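Local atomic coordinates of phosphoinositol-specific phospholipase C (Pseudomonas sp., PDB entry 5FYP), a protein that probably cleaves the phosphodiester bond of phosphoinositides in a calcium-dependent reaction, releasing the lipid from its inositol phosphate headgroup. Residues C28-F37 and S78-T85. Numbering follows the deposited sequence.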
ATOM      1  N   CYS A  28       0.964  -3.354  11.497  1.00  8.32           N
ATOM      2  CA  CYS A  28       0.264  -4.478  12.127  1.00  9.08           C
ATOM      3  C   CYS A  28       0.911  -5.839  12.044  1.00  9.25           C
ATOM      4  O   CYS A  28       0.362  -6.803  12.567  1.00 11.52           O
ATOM      5  CB  CYS A  28      -1.170  -4.588  11.665  1.00 10.00           C
ATOM      6  SG  CYS A  28      -1.391  -4.710   9.894  1.00 12.14           S
ATOM      7  N   TYR A  29       2.070  -5.905  11.403  1.00  8.86           N
ATOM      8  CA  TYR A  29       2.942  -7.077  11.501  1.00  8.90           C
ATOM      9  C   TYR A  29       3.614  -7.222  12.870  1.00  9.78           C
ATOM     10  O   TYR A  29       4.167  -8.280  13.186  1.00 10.43           O
ATOM     11  CB  TYR A  29       4.034  -6.988  10.404  1.00  8.40           C
ATOM     12  CG  TYR A  29       5.037  -5.902  10.663  1.00  8.96           C
ATOM     13  CD1 TYR A  29       6.113  -6.129  11.512  1.00  9.23           C
ATOM     14  CD2 TYR A  29       4.870  -4.616  10.177  1.00  8.10           C
ATOM     15  CE1 TYR A  29       6.980  -5.103  11.843  1.00  9.72           C
ATOM     16  CE2 TYR A  29       5.728  -3.598  10.513  1.00  8.90           C
ATOM     17  CZ  TYR A  29       6.784  -3.856  11.369  1.00  9.22           C
ATOM     18  OH  TYR A  29       7.631  -2.843  11.769  1.00 10.88           O
ATOM     19  N   GLU A  30       3.625  -6.175  13.669  1.00  9.09           N
ATOM     20  CA  GLU A  30       4.226  -6.249  14.991  1.00  9.31           C
ATOM     21  C   GLU A  30       3.322  -7.019  15.949  1.00 11.00           C
ATOM     22  O   GLU A  30       2.100  -6.838  15.987  1.00 11.29           O
ATOM     23  CB  GLU A  30       4.539  -4.876  15.569  1.00  9.15           C
ATOM     24  CG  GLU A  30       5.532  -4.073  14.772  1.00 10.67           C
ATOM     25  CD  GLU A  30       5.964  -2.817  15.490  1.00 11.60           C
ATOM     26  OE1 GLU A  30       6.484  -2.964  16.616  1.00 12.63           O
ATOM     27  OE2 GLU A  30       5.785  -1.717  14.951  1.00 12.12           O
ATOM     28  N   LYS A  31       3.965  -7.885  16.738  1.00 11.89           N
ATOM     29  CA  LYS A  31       3.245  -8.747  17.669  1.00 11.76           C
ATOM     30  C   LYS A  31       2.359  -7.964  18.619  1.00 11.90           C
ATOM     31  O   LYS A  31       1.313  -8.436  19.061  1.00 13.78           O
ATOM     32  CB  LYS A  31       4.252  -9.633  18.452  1.00 12.34           C
ATOM     33  CG  LYS A  31       4.963 -10.670  17.598  1.00 14.67           C
ATOM     34  CD  LYS A  31       6.010 -11.426  18.407  1.00 17.15           C
ATOM     35  CE  LYS A  31       6.859 -12.315  17.539  1.00 19.77           C
ATOM     36  NZ  LYS A  31       7.773 -13.123  18.369  1.00 24.93           N
ATOM     37  N   GLN A  32       2.796  -6.762  18.980  1.00 11.38           N
ATOM     38  CA  GLN A  32       2.039  -5.929  19.917  1.00 12.84           C
ATOM     39  C   GLN A  32       0.714  -5.419  19.370  1.00 12.37           C
ATOM     40  O   GLN A  32      -0.141  -4.994  20.141  1.00 15.22           O
ATOM     41  CB  GLN A  32       2.890  -4.702  20.357  1.00 14.62           C
ATOM     42  CG  GLN A  32       3.272  -3.739  19.208  1.00 16.46           C
ATOM     43  CD  GLN A  32       3.968  -2.486  19.675  1.00 18.41           C
ATOM     44  OE1 GLN A  32       3.551  -1.881  20.680  1.00 22.35           O
ATOM     45  NE2 GLN A  32       5.027  -2.083  18.997  1.00 17.11           N
ATOM     46  N   TYR A  33       0.537  -5.435  18.046  1.00 11.30           N
ATOM     47  CA  TYR A  33      -0.681  -4.877  17.444  1.00 11.56           C
ATOM     48  C   TYR A  33      -1.681  -5.929  16.966  1.00 11.04           C
ATOM     49  O   TYR A  33      -2.842  -5.610  16.740  1.00 12.25           O
ATOM     50  CB  TYR A  33      -0.342  -3.925  16.273  1.00 10.13           C
ATOM     51  CG  TYR A  33       0.552  -2.795  16.661  1.00 11.99           C
ATOM     52  CD1 TYR A  33       0.260  -1.987  17.748  1.00 12.79           C
ATOM     53  CD2 TYR A  33       1.690  -2.485  15.922  1.00 11.60           C
ATOM     54  CE1 TYR A  33       1.115  -0.951  18.112  1.00 12.86           C
ATOM     55  CE2 TYR A  33       2.555  -1.495  16.275  1.00 12.37           C
ATOM     56  CZ  TYR A  33       2.263  -0.712  17.368  1.00 13.20           C
ATOM     57  OH  TYR A  33       3.121   0.289  17.729  1.00 14.46           O
ATOM     58  N   ALA A  34      -1.242  -7.186  16.864  1.00 11.68           N
ATOM     59  CA  ALA A  34      -2.137  -8.268  16.437  1.00 12.22           C
ATOM     60  C   ALA A  34      -1.467  -9.586  16.796  1.00 11.78           C
ATOM     61  O   ALA A  34      -0.244  -9.711  16.687  1.00 13.43           O
ATOM     62  CB  ALA A  34      -2.456  -8.207  14.947  1.00 11.84           C
ATOM     63  N   ASN A  35      -2.269 -10.573  17.156  1.00 14.04           N
ATOM     64  CA  ASN A  35      -1.708 -11.875  17.539  1.00 16.39           C
ATOM     65  C   ASN A  35      -1.137 -12.633  16.330  1.00 13.91           C
ATOM     66  O   ASN A  35      -0.101 -13.267  16.434  1.00 17.67           O
ATOM     67  CB  ASN A  35      -2.730 -12.681  18.312  1.00 23.74           C
ATOM     68  CG  ASN A  35      -3.019 -12.087  19.702  1.00 37.22           C
ATOM     69  OD1 ASN A  35      -2.215 -11.319  20.266  1.00 33.82           O
ATOM     70  ND2 ASN A  35      -4.168 -12.432  20.260  1.00 71.85           N
ATOM     71  N   THR A  36      -1.809 -12.499  15.190  1.00 12.58           N
ATOM     72  CA  THR A  36      -1.325 -13.035  13.917  1.00 11.97           C
ATOM     73  C   THR A  36      -1.546 -11.980  12.853  1.00 10.22           C
ATOM     74  O   THR A  36      -2.498 -11.185  12.922  1.00 10.99           O
ATOM     75  CB  THR A  36      -2.033 -14.328  13.504  1.00 13.39           C
ATOM     76  OG1 THR A  36      -3.384 -14.016  13.195  1.00 14.78           O
ATOM     77  CG2 THR A  36      -1.958 -15.402  14.587  1.00 14.63           C
ATOM     78  N   PHE A  37      -0.722 -12.000  11.829  1.00  9.39           N
ATOM     79  CA  PHE A  37      -0.883 -11.065  10.718  1.00 10.13           C
ATOM     80  C   PHE A  37      -2.244 -11.321  10.040  1.00 10.02           C
ATOM     81  O   PHE A  37      -2.976 -10.377   9.733  1.00 10.76           O
ATOM     82  CB  PHE A  37       0.265 -11.214   9.736  1.00 10.24           C
ATOM     83  CG  PHE A  37       0.402 -10.082   8.734  1.00 10.06           C
ATOM     84  CD1 PHE A  37       0.474  -8.762   9.154  1.00  9.93           C
ATOM     85  CD2 PHE A  37       0.480 -10.348   7.375  1.00 10.50           C
ATOM     86  CE1 PHE A  37       0.639  -7.740   8.233  1.00 10.18           C
ATOM     87  CE2 PHE A  37       0.625  -9.334   6.451  1.00 11.48           C
ATOM     88  CZ  PHE A  37       0.717  -8.035   6.882  1.00 10.34           C
ATOM     89  N   SER A  78      16.548  -8.294  15.912  1.00 33.97           N
ATOM     90  CA  SER A  78      17.030  -8.449  14.523  1.00 24.98           C
ATOM     91  C   SER A  78      16.262  -9.553  13.774  1.00 21.69           C
ATOM     92  O   SER A  78      15.427 -10.268  14.326  1.00 27.06           O
ATOM     93  CB  SER A  78      18.550  -8.751  14.469  1.00 23.51           C
ATOM     94  OG  SER A  78      18.835 -10.065  14.971  1.00 32.28           O
ATOM     95  N   GLY A  79      16.562  -9.701  12.495  1.00 17.63           N
ATOM     96  CA  GLY A  79      16.018 -10.823  11.750  1.00 14.32           C
ATOM     97  C   GLY A  79      14.569 -10.560  11.486  1.00 12.06           C
ATOM     98  O   GLY A  79      14.232  -9.507  10.984  1.00 12.27           O
ATOM     99  N   ASN A  80      13.749 -11.559  11.799  1.00 11.53           N
ATOM    100  CA  ASN A  80      12.314 -11.426  11.683  1.00 11.52           C
ATOM    101  C   ASN A  80      11.741 -11.249  13.059  1.00 11.56           C
ATOM    102  O   ASN A  80      12.045 -12.002  13.983  1.00 14.06           O
ATOM    103  CB  ASN A  80      11.702 -12.635  11.014  1.00 12.11           C
ATOM    104  CG  ASN A  80      12.190 -12.796   9.602  1.00 11.95           C
ATOM    105  OD1 ASN A  80      12.118 -11.843   8.790  1.00 12.10           O
ATOM    106  ND2 ASN A  80      12.663 -14.006   9.256  1.00 13.49           N
ATOM    107  N   ASP A  81      10.913 -10.228  13.215  1.00 11.58           N
ATOM    108  CA  ASP A  81      10.232  -9.942  14.484  1.00 11.19           C
ATOM    109  C   ASP A  81       8.831  -9.489  14.122  1.00 10.64           C
ATOM    110  O   ASP A  81       8.614  -8.315  13.794  1.00 10.92           O
ATOM    111  CB  ASP A  81      11.005  -8.915  15.275  1.00 11.35           C
ATOM    112  CG  ASP A  81      10.426  -8.649  16.633  1.00 16.64           C
ATOM    113  OD1 ASP A  81       9.321  -9.120  16.931  1.00 15.95           O
ATOM    114  OD2 ASP A  81      11.105  -7.937  17.401  1.00 23.25           O
ATOM    115  N   ASN A  82       7.916 -10.448  14.029  1.00 10.24           N
ATOM    116  CA  ASN A  82       6.599 -10.179  13.483  1.00  9.69           C
ATOM    117  C   ASN A  82       5.653 -11.314  13.850  1.00  9.66           C
ATOM    118  O   ASN A  82       6.072 -12.330  14.398  1.00 11.71           O
ATOM    119  CB  ASN A  82       6.674  -9.973  11.952  1.00  9.62           C
ATOM    120  CG  ASN A  82       7.087 -11.227  11.225  1.00  9.62           C
ATOM    121  OD1 ASN A  82       6.394 -12.246  11.271  1.00 11.01           O
ATOM    122  ND2 ASN A  82       8.242 -11.182  10.568  1.00  9.78           N
ATOM    123  N   ASN A  83       4.391 -11.115  13.494  1.00  9.76           N
ATOM    124  CA  ASN A  83       3.289 -12.034  13.818  1.00 10.65           C
ATOM    125  C   ASN A  83       2.841 -12.877  12.625  1.00 10.72           C
ATOM    126  O   ASN A  83       1.752 -13.444  12.652  1.00 11.33           O
ATOM    127  CB  ASN A  83       2.131 -11.241  14.414  1.00 10.98           C
ATOM    128  CG  ASN A  83       1.639 -10.173  13.479  1.00 10.31           C
ATOM    129  OD1 ASN A  83       1.909 -10.227  12.282  1.00 10.66           O
ATOM    130  ND2 ASN A  83       0.866  -9.243  14.004  1.00 10.73           N
ATOM    131  N   CYS A  84       3.666 -12.974  11.589  1.00 10.82           N
ATOM    132  CA  CYS A  84       3.371 -13.843  10.442  1.00 11.58           C
ATOM    133  C   CYS A  84       3.667 -15.304  10.750  1.00 12.29           C
ATOM    134  O   CYS A  84       4.437 -15.626  11.645  1.00 14.21           O
ATOM    135  CB  CYS A  84       4.172 -13.398   9.236  1.00 10.89           C
ATOM    136  SG  CYS A  84       3.967 -11.632   8.872  1.00 11.41           S
ATOM    137  N   THR A  85       3.065 -16.199   9.975  1.00 13.47           N
ATOM    138  CA  THR A  85       3.341 -17.650  10.096  1.00 19.20           C
ATOM    139  C   THR A  85       4.773 -18.076   9.681  1.00 22.77           C
ATOM    140  O   THR A  85       5.505 -17.327   9.064  1.00 27.98           O
ATOM    141  CB  THR A  85       2.377 -18.453   9.236  1.00 19.98           C
ATOM    142  OG1 THR A  85       2.655 -18.176   7.882  1.00 30.97           O
ATOM    143  CG2 THR A  85       0.930 -18.080   9.516  1.00 20.17           C
TER
HETATM  144  O   HOH W   1       6.863  -7.765  16.690  1.00 19.70           O
HETATM  145  O   HOH W   2       9.974 -11.124  18.929  1.00 39.65           O
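Asn83 plugs the turn formed by residues 28-37, its amide nitrogen ND2 giving one hydrogen to Cys28 O and the other to Ala34 O, both at 2.9 Å. Both acceptors lie close to the amide plane, as suits a flat NH2 group. With CB directed at 28-37, placing CG between the backbone N and the carbonyl carbon (chi1 58°) carries the amide in among these carbonyls. Its main chain is hydrogen-bonded to the same turn: Asn83 N to Tyr29 O, and Phe37 N to Asn83 O at 3.0 Å. Replacing Asn83 by an alanine removes the amide, which would probably leave the Cys28 and Ala34 carbonyls without their common donor and the turn less firmly held. Phe37 crosses Asn83 at about a right angle, its CB 3.2 Å from Asn83 OD1 and ring and amide planes 39° apart; Cys84 SG, disulfide-bonded to Cys97, sits obliquely 4.4 Å from the Phe37 ring centroid. Tyr29 turns its ring edge to Asn82 CB, 3.9 Å from CD1, while its hydroxyl is hydrogen-bonded to Asp50, a calcium ligand. The extended Lys31 chain brings CE to 3.2 Å from Asn82 O, and a water links Lys31 N to Asp81 OD1. An Asx turn, Cys84 N to Asn82 OD1 at 2.8 Å, shapes the second of these two loops, which pack together beside the calcium site of a TIM-barrel-clan phospholipase C.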